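Local coordinates for protein 4'-phospho-dehydrooxetanocin synthase (PDB 5UL3) that uses cobalamin and radical S-adenosylmethionine chemistry to catalyse the oxidative ring contraction of dAMP to an oxetane aldehyde during oxetanocin A biosynthesis, at residues G188-A193 with P574-G579; V435-N440 with K487-F492; F476-K481 with M544-N549; E494-L499 with G530-T535. All blocks are in the same frame, centred on the assembly; numbering follows the deposited sequence.

Contact 1. Residues G188-A193 with P574-G579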
# COMPACT_ATOMS: atom_id res chain seq x y z
N GLY A 188 -2.41 11.03 8.56
CA GLY A 188 -3.70 11.60 8.87
C GLY A 188 -4.33 11.09 10.15
O GLY A 188 -5.48 11.47 10.45
N GLN A 189 -3.64 10.24 10.91
CA GLN A 189 -4.23 9.59 12.07
C GLN A 189 -3.70 10.13 13.39
O GLN A 189 -3.94 9.50 14.43
CB GLN A 189 -3.99 8.08 11.99
CG GLN A 189 -4.72 7.41 10.83
CD GLN A 189 -4.33 5.96 10.63
OE1 GLN A 189 -3.46 5.43 11.33
NE2 GLN A 189 -4.97 5.31 9.67
N LYS A 190 -2.98 11.26 13.39
CA LYS A 190 -2.46 11.80 14.64
C LYS A 190 -3.57 12.04 15.66
O LYS A 190 -3.47 11.63 16.82
CB LYS A 190 -1.72 13.12 14.41
CG LYS A 190 -1.43 13.84 15.73
CD LYS A 190 -1.13 15.31 15.57
CE LYS A 190 -0.98 15.99 16.93
NZ LYS A 190 -0.91 17.47 16.81
N LYS A 191 -4.63 12.75 15.24
CA LYS A 191 -5.71 13.10 16.17
C LYS A 191 -6.40 11.85 16.72
O LYS A 191 -6.65 11.75 17.93
CB LYS A 191 -6.71 14.01 15.45
CG LYS A 191 -8.05 14.21 16.15
CD LYS A 191 -8.95 15.14 15.33
CE LYS A 191 -10.34 15.25 15.93
NZ LYS A 191 -11.22 16.14 15.13
N LEU A 192 -6.67 10.87 15.86
CA LEU A 192 -7.23 9.59 16.30
C LEU A 192 -6.29 8.87 17.27
O LEU A 192 -6.73 8.34 18.31
CB LEU A 192 -7.50 8.73 15.07
CG LEU A 192 -8.33 7.47 15.11
CD1 LEU A 192 -9.67 7.78 15.74
CD2 LEU A 192 -8.51 7.04 13.68
N ALA A 193 -5.00 8.83 16.95
CA ALA A 193 -4.03 8.19 17.83
C ALA A 193 -4.01 8.86 19.20
O ALA A 193 -3.99 8.17 20.23
CB ALA A 193 -2.63 8.25 17.20
N PRO A 574 8.22 20.59 9.82
CA PRO A 574 7.32 19.70 9.08
C PRO A 574 6.00 19.52 9.81
O PRO A 574 5.86 19.86 10.99
CB PRO A 574 8.10 18.38 9.02
CG PRO A 574 8.88 18.38 10.29
CD PRO A 574 9.25 19.84 10.56
N ASP A 575 5.02 18.99 9.08
CA ASP A 575 3.76 18.57 9.68
C ASP A 575 3.93 17.16 10.24
O ASP A 575 4.32 16.24 9.51
CB ASP A 575 2.63 18.62 8.65
CG ASP A 575 1.29 18.20 9.24
OD1 ASP A 575 1.16 18.16 10.48
OD2 ASP A 575 0.37 17.92 8.45
N MET A 576 3.64 17.00 11.53
CA MET A 576 3.75 15.69 12.17
C MET A 576 2.66 14.74 11.69
O MET A 576 2.91 13.55 11.46
CB MET A 576 3.68 15.90 13.69
CG MET A 576 3.95 14.70 14.54
SD MET A 576 2.55 14.33 15.59
CE MET A 576 1.72 13.20 14.48
N ASN A 577 1.44 15.25 11.53
CA ASN A 577 0.30 14.42 11.13
C ASN A 577 0.43 13.91 9.70
O ASN A 577 -0.05 12.81 9.39
CB ASN A 577 -0.99 15.23 11.33
CG ASN A 577 -2.22 14.52 10.81
OD1 ASN A 577 -2.54 13.41 11.25
ND2 ASN A 577 -2.93 15.16 9.89
N MET A 578 1.06 14.68 8.81
CA MET A 578 1.20 14.27 7.42
C MET A 578 2.64 13.94 7.04
O MET A 578 2.90 13.61 5.87
CB MET A 578 0.65 15.36 6.49
CG MET A 578 -0.86 15.54 6.58
SD MET A 578 -1.79 13.99 6.37
CE MET A 578 -1.31 13.49 4.71
N GLY A 579 3.57 13.99 7.99
CA GLY A 579 4.95 13.61 7.72
C GLY A 579 5.60 14.37 6.58
O GLY A 579 6.45 13.81 5.87
O HOH W 1 -4.95 14.19 12.55
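Met576 lays its CE methyl against the base of Lys190, 3.4 Å from CB and just as near CG, a tight fit for carbon atoms. The two side chains cross at about a right angle: Lys190, with CG anti to its backbone N (chi1 168°), runs extended past the thioether, and Met576 also packs on Gln226 and Phe227 of helix 224-230. Asn577 follows, its own N-H tied to Asp575 OD1 in an Asx turn. Its OD1 accepts from Lys190 N at 3.1 Å, the donor tilted only slightly from the carbonyl plane. A water 2.8 Å from Asn577 OD1 gives it a weak second bond and accepts from Lys191 N. Lys190 and Lys191 open helix 190-205, which follows strand 180-184 in the cobalamin-housing Rossmann domain, and Gln189 stands at the N-cap. Asn577 thus binds one N-H at the helix start directly and the next through water. The backbone carbonyl of Asn577 adds a nearly straight bond, Gly188 N to Asn577 O at 3.1 Å (172°). Met578 starts away from the 188-193 segment, but its bent chain returns SD to 3.7 Å from Gly188 N. The Met578 side chain comes within about 5 Å of the bound cobalamin at its nearest atoms.

Contact 2. Residues V435-N440 with K487-F492. With EDO (1,2-ethanediol), chain X.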
# COMPACT_ATOMS: atom_id res chain seq x y z
N VAL A 435 6.57 6.31 -13.31
CA VAL A 435 7.20 7.17 -14.32
C VAL A 435 7.64 8.50 -13.71
O VAL A 435 8.81 8.90 -13.81
CB VAL A 435 6.23 7.38 -15.50
CG1 VAL A 435 6.70 8.48 -16.41
CG2 VAL A 435 6.04 6.08 -16.28
N GLU A 436 6.68 9.21 -13.11
CA GLU A 436 6.82 10.46 -12.34
C GLU A 436 7.12 11.69 -13.20
O GLU A 436 6.71 12.80 -12.85
CB GLU A 436 7.89 10.31 -11.23
CG GLU A 436 7.65 9.18 -10.19
CD GLU A 436 6.20 8.97 -9.77
OE1 GLU A 436 5.84 7.82 -9.43
OE2 GLU A 436 5.41 9.93 -9.75
N SER A 437 7.81 11.53 -14.33
CA SER A 437 8.12 12.71 -15.13
C SER A 437 8.36 12.32 -16.58
O SER A 437 8.75 11.19 -16.87
CB SER A 437 9.36 13.44 -14.58
OG SER A 437 9.70 14.54 -15.42
N GLY A 438 8.13 13.27 -17.48
CA GLY A 438 8.55 13.12 -18.86
C GLY A 438 9.64 14.08 -19.29
O GLY A 438 9.90 14.20 -20.49
N SER A 439 10.28 14.77 -18.35
CA SER A 439 11.32 15.75 -18.64
C SER A 439 12.64 15.23 -18.10
O SER A 439 12.74 14.89 -16.92
CB SER A 439 10.97 17.10 -18.00
OG SER A 439 12.14 17.84 -17.70
N ASN A 440 13.67 15.17 -18.95
CA ASN A 440 14.90 14.53 -18.50
C ASN A 440 15.53 15.28 -17.33
O ASN A 440 16.04 14.66 -16.38
CB ASN A 440 15.88 14.38 -19.67
CG ASN A 440 15.45 13.27 -20.61
OD1 ASN A 440 14.84 12.30 -20.18
ND2 ASN A 440 15.76 13.43 -21.90
N LYS A 487 6.68 22.16 -20.54
CA LYS A 487 6.48 21.89 -21.96
C LYS A 487 6.95 20.48 -22.31
O LYS A 487 6.28 19.78 -23.08
CB LYS A 487 7.22 22.92 -22.80
CG LYS A 487 6.70 24.33 -22.60
CD LYS A 487 7.34 25.30 -23.61
CE LYS A 487 6.71 26.68 -23.53
NZ LYS A 487 7.28 27.64 -24.54
N GLU A 488 8.10 20.07 -21.78
CA GLU A 488 8.59 18.72 -22.02
C GLU A 488 7.62 17.68 -21.47
O GLU A 488 7.37 16.65 -22.10
CB GLU A 488 9.98 18.54 -21.39
CG GLU A 488 11.08 19.38 -22.05
CD GLU A 488 12.25 19.67 -21.10
OE1 GLU A 488 12.39 18.96 -20.08
OE2 GLU A 488 13.02 20.61 -21.36
N ASN A 489 7.08 17.94 -20.28
CA ASN A 489 6.10 17.02 -19.69
C ASN A 489 4.85 16.90 -20.56
O ASN A 489 4.36 15.80 -20.80
CB ASN A 489 5.73 17.51 -18.30
CG ASN A 489 6.72 17.06 -17.25
OD1 ASN A 489 7.58 16.22 -17.52
ND2 ASN A 489 6.61 17.61 -16.06
N LEU A 490 4.30 18.04 -20.98
CA LEU A 490 3.10 18.04 -21.79
C LEU A 490 3.31 17.28 -23.10
O LEU A 490 2.45 16.50 -23.52
CB LEU A 490 2.65 19.48 -22.07
CG LEU A 490 2.18 20.31 -20.87
CD1 LEU A 490 2.10 21.78 -21.27
CD2 LEU A 490 0.81 19.80 -20.38
N ASP A 491 4.46 17.52 -23.75
CA ASP A 491 4.81 16.77 -24.96
C ASP A 491 4.83 15.26 -24.69
O ASP A 491 4.24 14.48 -25.44
CB ASP A 491 6.18 17.21 -25.48
CG ASP A 491 6.15 18.58 -26.15
OD1 ASP A 491 5.04 19.10 -26.39
OD2 ASP A 491 7.24 19.12 -26.43
N PHE A 492 5.54 14.85 -23.64
CA PHE A 492 5.56 13.44 -23.24
C PHE A 492 4.15 12.88 -23.06
O PHE A 492 3.82 11.80 -23.59
CB PHE A 492 6.36 13.29 -21.94
CG PHE A 492 6.30 11.90 -21.33
CD1 PHE A 492 7.22 10.92 -21.71
CD2 PHE A 492 5.36 11.59 -20.37
CE1 PHE A 492 7.19 9.65 -21.13
CE2 PHE A 492 5.32 10.31 -19.80
CZ PHE A 492 6.24 9.34 -20.18
C1 EDO X . 3.39 9.62 -6.87
O1 EDO X . 3.40 9.95 -8.27
C2 EDO X . 4.63 8.80 -6.48
O2 EDO X . 4.63 7.53 -7.15
O HOH W 2 13.22 16.01 -21.62
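Glu488 OE1 is gripped from several directions. Ser439 OG donates to it at 2.6 Å, arriving nearly along the C-O axis, while Asn485 ND2 and a water carried by Asn440 N add weak bonds. Ser439 is the N-cap of helix 440-445, and its OG, anti to the backbone N (chi1 152°), also accepts from Gln442 N. One residue further along helix 484-493, Asn489 OD1 takes the N-H of Gly438 at 3.0 Å, the donor standing above the carbonyl plane; Asn489 ND2 goes to Gln442 OE1. The loop that offers these donors is braced by an ST turn: Ser437 OG accepts from Ser439 N at 3.0 Å in an almost straight line, and is itself bonded to Gln442 OE1. Beside these bonds Gly438 CA rides over one face of the Phe492 ring, a CH-pi contact 3.9 Å from the centroid that the lack of a side chain permits. Val435 CG1 meets the ring at CZ, also at 3.9 Å. Glu436, an S-adenosylmethionine-binding residue ending strand 432-436, holds both hydroxyls of an ethanediol, probably from the crystallisation liquor, its OE2 bond to O1 very short. The loop just after Glu436 is thus anchored to helix 484-493 through the Asn489 amide and the Glu488 carboxylate, whose negative charge would probably favour the start of helix 440-445.

Contact 3. Residues F476-K481 with M544-N549. With EDO (1,2-ethanediol), chain Y.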
# COMPACT_ATOMS: atom_id res chain seq x y z
N PHE A 476 4.45 19.26 -11.30
CA PHE A 476 5.07 20.44 -10.71
C PHE A 476 6.01 20.04 -9.57
O PHE A 476 5.68 19.18 -8.75
CB PHE A 476 3.99 21.38 -10.16
CG PHE A 476 2.99 21.83 -11.20
CD1 PHE A 476 3.32 22.83 -12.11
CD2 PHE A 476 1.71 21.30 -11.23
CE1 PHE A 476 2.41 23.27 -13.04
CE2 PHE A 476 0.78 21.74 -12.18
CZ PHE A 476 1.13 22.73 -13.08
N ASP A 477 7.19 20.67 -9.52
CA ASP A 477 8.02 20.52 -8.33
C ASP A 477 8.69 21.86 -8.03
O ASP A 477 8.93 22.66 -8.93
CB ASP A 477 9.07 19.40 -8.46
CG ASP A 477 10.20 19.73 -9.42
OD1 ASP A 477 9.93 19.86 -10.63
OD2 ASP A 477 11.38 19.78 -8.97
N GLN A 478 8.98 22.07 -6.75
CA GLN A 478 9.27 23.40 -6.24
C GLN A 478 10.60 23.94 -6.74
O GLN A 478 10.78 25.16 -6.79
CB GLN A 478 9.24 23.38 -4.70
CG GLN A 478 7.83 23.25 -4.10
CD GLN A 478 7.36 21.80 -3.95
OE1 GLN A 478 7.98 20.87 -4.45
NE2 GLN A 478 6.25 21.63 -3.24
N LEU A 479 11.54 23.08 -7.12
CA LEU A 479 12.83 23.56 -7.59
C LEU A 479 12.87 23.80 -9.09
O LEU A 479 13.93 24.18 -9.61
CB LEU A 479 13.94 22.57 -7.19
CG LEU A 479 14.05 22.38 -5.67
CD1 LEU A 479 15.17 21.42 -5.29
CD2 LEU A 479 14.23 23.74 -4.99
N MET A 480 11.76 23.62 -9.80
CA MET A 480 11.72 23.83 -11.24
C MET A 480 11.84 25.31 -11.56
O MET A 480 11.12 26.14 -11.01
CB MET A 480 10.42 23.29 -11.83
CG MET A 480 10.37 23.34 -13.37
SD MET A 480 8.72 22.96 -14.00
CE MET A 480 8.53 21.24 -13.44
N LYS A 481 12.73 25.64 -12.49
CA LYS A 481 12.96 27.01 -12.94
C LYS A 481 12.53 27.13 -14.39
O LYS A 481 13.01 26.39 -15.25
CB LYS A 481 14.44 27.39 -12.77
CG LYS A 481 14.85 27.56 -11.32
CD LYS A 481 16.26 28.12 -11.19
CE LYS A 481 16.57 28.43 -9.73
NZ LYS A 481 17.96 28.93 -9.56
N MET A 544 4.45 18.31 -6.36
CA MET A 544 5.32 17.61 -5.42
C MET A 544 4.92 17.91 -3.98
O MET A 544 4.73 19.07 -3.60
CB MET A 544 6.77 18.02 -5.65
CG MET A 544 7.75 17.43 -4.63
SD MET A 544 8.00 15.66 -4.78
CE MET A 544 8.85 15.53 -6.34
N GLU A 545 4.77 16.84 -3.20
CA GLU A 545 4.60 16.92 -1.76
C GLU A 545 5.89 16.39 -1.15
O GLU A 545 6.30 15.25 -1.43
CB GLU A 545 3.38 16.11 -1.30
CG GLU A 545 2.07 16.78 -1.70
CD GLU A 545 0.86 15.88 -1.50
OE1 GLU A 545 1.01 14.80 -0.89
OE2 GLU A 545 -0.24 16.26 -1.96
N ILE A 546 6.56 17.22 -0.37
CA ILE A 546 7.91 16.95 0.08
C ILE A 546 7.83 16.30 1.46
O ILE A 546 7.46 16.95 2.44
CB ILE A 546 8.76 18.22 0.10
CG1 ILE A 546 8.72 18.88 -1.28
CG2 ILE A 546 10.19 17.90 0.50
CD1 ILE A 546 9.50 20.18 -1.38
N LEU A 547 8.16 15.01 1.53
CA LEU A 547 8.06 14.32 2.80
C LEU A 547 9.30 14.57 3.63
O LEU A 547 10.35 15.00 3.13
CB LEU A 547 7.85 12.82 2.59
CG LEU A 547 6.58 12.33 1.89
CD1 LEU A 547 6.53 10.82 1.88
CD2 LEU A 547 5.32 12.90 2.54
N MET A 548 9.19 14.28 4.93
CA MET A 548 10.34 14.34 5.81
C MET A 548 11.38 13.31 5.38
O MET A 548 11.06 12.28 4.77
CB MET A 548 9.92 14.07 7.27
CG MET A 548 8.90 15.06 7.83
SD MET A 548 8.30 14.57 9.47
CE MET A 548 9.84 14.52 10.39
N ASN A 549 12.64 13.61 5.68
CA ASN A 549 13.76 12.68 5.50
C ASN A 549 14.05 12.35 4.04
O ASN A 549 14.63 11.30 3.75
CB ASN A 549 13.53 11.38 6.28
CG ASN A 549 13.49 11.60 7.78
OD1 ASN A 549 14.26 12.40 8.31
ND2 ASN A 549 12.59 10.91 8.45
C1 EDO Y . 4.38 12.74 -4.50
O1 EDO Y . 4.06 14.13 -4.32
C2 EDO Y . 5.74 12.45 -3.88
O2 EDO Y . 5.76 12.89 -2.52
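The backbones meet where Met544 N donates to Phe476 O at 2.8 Å, just before a type I turn running from Asp477 to Met480. Gln478 makes the main side-chain contact. Its chain crosses that of Met544 at about a right angle; the bend at chi2 (86°) turns CD back, and the amide beyond it donates from NE2 to Met544 O at 3.0 Å, above the plane of that carbonyl. The amide's other end is less well served: buried Gln478 OE1 has no polar partner in the model and rests against Met544 CB at 3.3 Å and Ile546 CD1 at 3.5 Å, Gln478 and Ile546 approaching tip to tip. The 476-481 loop leads from strand 470-473, the last of the partial TIM barrel's parallel strands, into helix 484-493, whereas a short, weakly bonded strand at about 546-547 pairs antiparallel with 580-581. Asp477 packs CB to CB on Met544 at 3.9 Å; its carboxylate turns elsewhere, to Arg445, Gln442 and Tyr552. Glu545, directly after Met544, binds S-adenosylmethionine and also touches cobalamin. An ethanediol bridges its backbone, accepting from Glu545 N through O1 at 3.0 Å and donating through O2 to Glu545 O at 2.7 Å, while the Glu545 side chain forms a salt bridge with Arg580.

Contact 4. Residues E494-L499 with G530-T535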
# COMPACT_ATOMS: atom_id res chain seq x y z
N GLU A 494 1.32 13.83 -24.22
CA GLU A 494 0.54 13.81 -25.45
C GLU A 494 1.02 12.75 -26.45
O GLU A 494 0.39 12.59 -27.49
CB GLU A 494 0.57 15.20 -26.10
CG GLU A 494 -0.27 16.21 -25.35
CD GLU A 494 0.04 17.65 -25.70
OE1 GLU A 494 0.41 17.91 -26.87
OE2 GLU A 494 -0.08 18.51 -24.80
N ARG A 495 2.10 12.03 -26.16
CA ARG A 495 2.59 11.03 -27.11
C ARG A 495 1.57 9.91 -27.29
O ARG A 495 1.02 9.40 -26.31
CB ARG A 495 3.94 10.48 -26.67
CG ARG A 495 5.06 11.49 -26.89
CD ARG A 495 6.40 10.91 -26.62
NE ARG A 495 6.75 9.85 -27.55
CZ ARG A 495 7.98 9.37 -27.67
NH1 ARG A 495 8.96 9.86 -26.93
NH2 ARG A 495 8.23 8.39 -28.53
N THR A 496 1.33 9.54 -28.54
CA THR A 496 0.40 8.46 -28.88
C THR A 496 1.11 7.22 -29.38
O THR A 496 0.46 6.27 -29.83
CB THR A 496 -0.63 8.96 -29.91
OG1 THR A 496 0.05 9.49 -31.06
CG2 THR A 496 -1.49 10.05 -29.30
N ASP A 497 2.44 7.18 -29.31
CA ASP A 497 3.19 6.00 -29.73
C ASP A 497 3.70 5.19 -28.55
O ASP A 497 4.66 4.42 -28.69
CB ASP A 497 4.35 6.42 -30.63
CG ASP A 497 5.36 7.29 -29.92
OD1 ASP A 497 4.98 7.95 -28.93
OD2 ASP A 497 6.53 7.33 -30.37
N ALA A 498 3.08 5.33 -27.38
CA ALA A 498 3.48 4.60 -26.19
C ALA A 498 2.50 3.49 -25.84
O ALA A 498 2.92 2.35 -25.61
CB ALA A 498 3.61 5.56 -25.00
N LEU A 499 1.21 3.77 -25.82
CA LEU A 499 0.25 2.77 -25.36
C LEU A 499 -0.13 1.84 -26.51
O LEU A 499 -0.66 2.28 -27.54
CB LEU A 499 -0.99 3.45 -24.77
CG LEU A 499 -0.67 4.47 -23.65
CD1 LEU A 499 -1.94 5.15 -23.14
CD2 LEU A 499 0.08 3.79 -22.50
N GLY A 530 -3.66 4.52 -29.98
CA GLY A 530 -3.96 5.89 -30.34
C GLY A 530 -4.29 6.80 -29.17
O GLY A 530 -4.55 7.98 -29.40
N LYS A 531 -4.28 6.29 -27.95
CA LYS A 531 -4.57 7.16 -26.81
C LYS A 531 -3.28 7.77 -26.27
O LYS A 531 -2.25 7.10 -26.20
CB LYS A 531 -5.26 6.39 -25.71
CG LYS A 531 -6.49 5.64 -26.18
CD LYS A 531 -7.49 5.49 -25.05
CE LYS A 531 -8.92 5.44 -25.60
NZ LYS A 531 -9.22 6.61 -26.47
N PRO A 532 -3.31 9.04 -25.88
CA PRO A 532 -2.11 9.67 -25.32
C PRO A 532 -1.81 9.16 -23.92
O PRO A 532 -2.68 8.63 -23.21
CB PRO A 532 -2.44 11.16 -25.31
CG PRO A 532 -3.93 11.25 -25.42
CD PRO A 532 -4.40 10.02 -26.12
N VAL A 533 -0.55 9.34 -23.53
CA VAL A 533 -0.07 8.83 -22.25
C VAL A 533 -0.88 9.39 -21.09
O VAL A 533 -1.14 8.69 -20.11
CB VAL A 533 1.44 9.13 -22.08
CG1 VAL A 533 1.89 8.81 -20.65
CG2 VAL A 533 2.25 8.34 -23.09
N TYR A 534 -1.30 10.66 -21.16
CA TYR A 534 -2.00 11.23 -20.01
C TYR A 534 -3.26 10.46 -19.66
O TYR A 534 -3.73 10.57 -18.52
CB TYR A 534 -2.33 12.72 -20.22
CG TYR A 534 -3.29 13.07 -21.35
CD1 TYR A 534 -4.66 12.80 -21.25
CD2 TYR A 534 -2.83 13.74 -22.48
CE1 TYR A 534 -5.54 13.15 -22.29
CE2 TYR A 534 -3.71 14.10 -23.52
CZ TYR A 534 -5.05 13.79 -23.42
OH TYR A 534 -5.91 14.14 -24.45
N THR A 535 -3.79 9.64 -20.57
CA THR A 535 -4.98 8.86 -20.24
C THR A 535 -4.74 7.83 -19.13
O THR A 535 -5.71 7.37 -18.52
CB THR A 535 -5.55 8.15 -21.49
OG1 THR A 535 -4.59 7.23 -22.04
CG2 THR A 535 -5.96 9.17 -22.56
O HOH W 3 0.42 6.55 -26.21
O HOH W 4 -1.28 4.86 -28.46
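Leu499 turns CG anti to its carbonyl carbon (chi1 -54°) and CD1 anti to CA (chi2 178°), which sets that methyl 3.5 Å from Thr535 OG1 and 3.6 Å from Pro532 O. In Val533, CG1 lies anti to the backbone N (chi1 171°), leaving CG2 to meet Ala498 CB at 3.6 Å. The backbones are joined lightly. Arg495 O receives a weak bond from Val533 N at 3.2 Å and a CA-H contact from Pro532. Two waters bridge them: one accepts from Leu499 N between the carbonyls of Arg495 and Lys531, the other from Gly530 N, weakly, beside those of Thr496 and Leu499. Each segment also carries internal bonds. Thr535 OG1 reaches Pro532 O at 2.6 Å, a carbonyl that Thr535 N shares, and Arg495 clasps Asp497 side-on through NE and NH2, the carboxylate lying at the guanidinium edge. Pro532 CG sits over one face of the Tyr534 ring, Glu494 CG comes to its edge, and His638 stacks on it. Together the segments form a loop-to-loop junction in the radical SAM core, joining the chain that leaves helix 484-493 to the 3-10 turn starting at Val533, between helices 452-464 and 620-648.

In the fold
Contacts 2, 3 and 4 gather around helix 484-493: contact 2 uses the helix, contact 3 the loop leading into it and contact 4 the loop leaving it. Contacts 2 and 4 have centres 12 Å apart and touch through Phe492 and Val533. Contacts 2 and 3, centres 16 Å apart, interleave along the chain and hold Glu436 and Glu545, two S-adenosylmethionine-binding residues. Contact 1 spans the greatest sequence distance, enclosing the other three, and ties the Rossmann domain to the 574-579 loop. It meets contact 3, 20 Å away between centres, through Gly579 and Met548 as strand 546-547 pairs with 580-581, so contacts 1 and 3 together connect the Rossmann domain with the chain around Glu545.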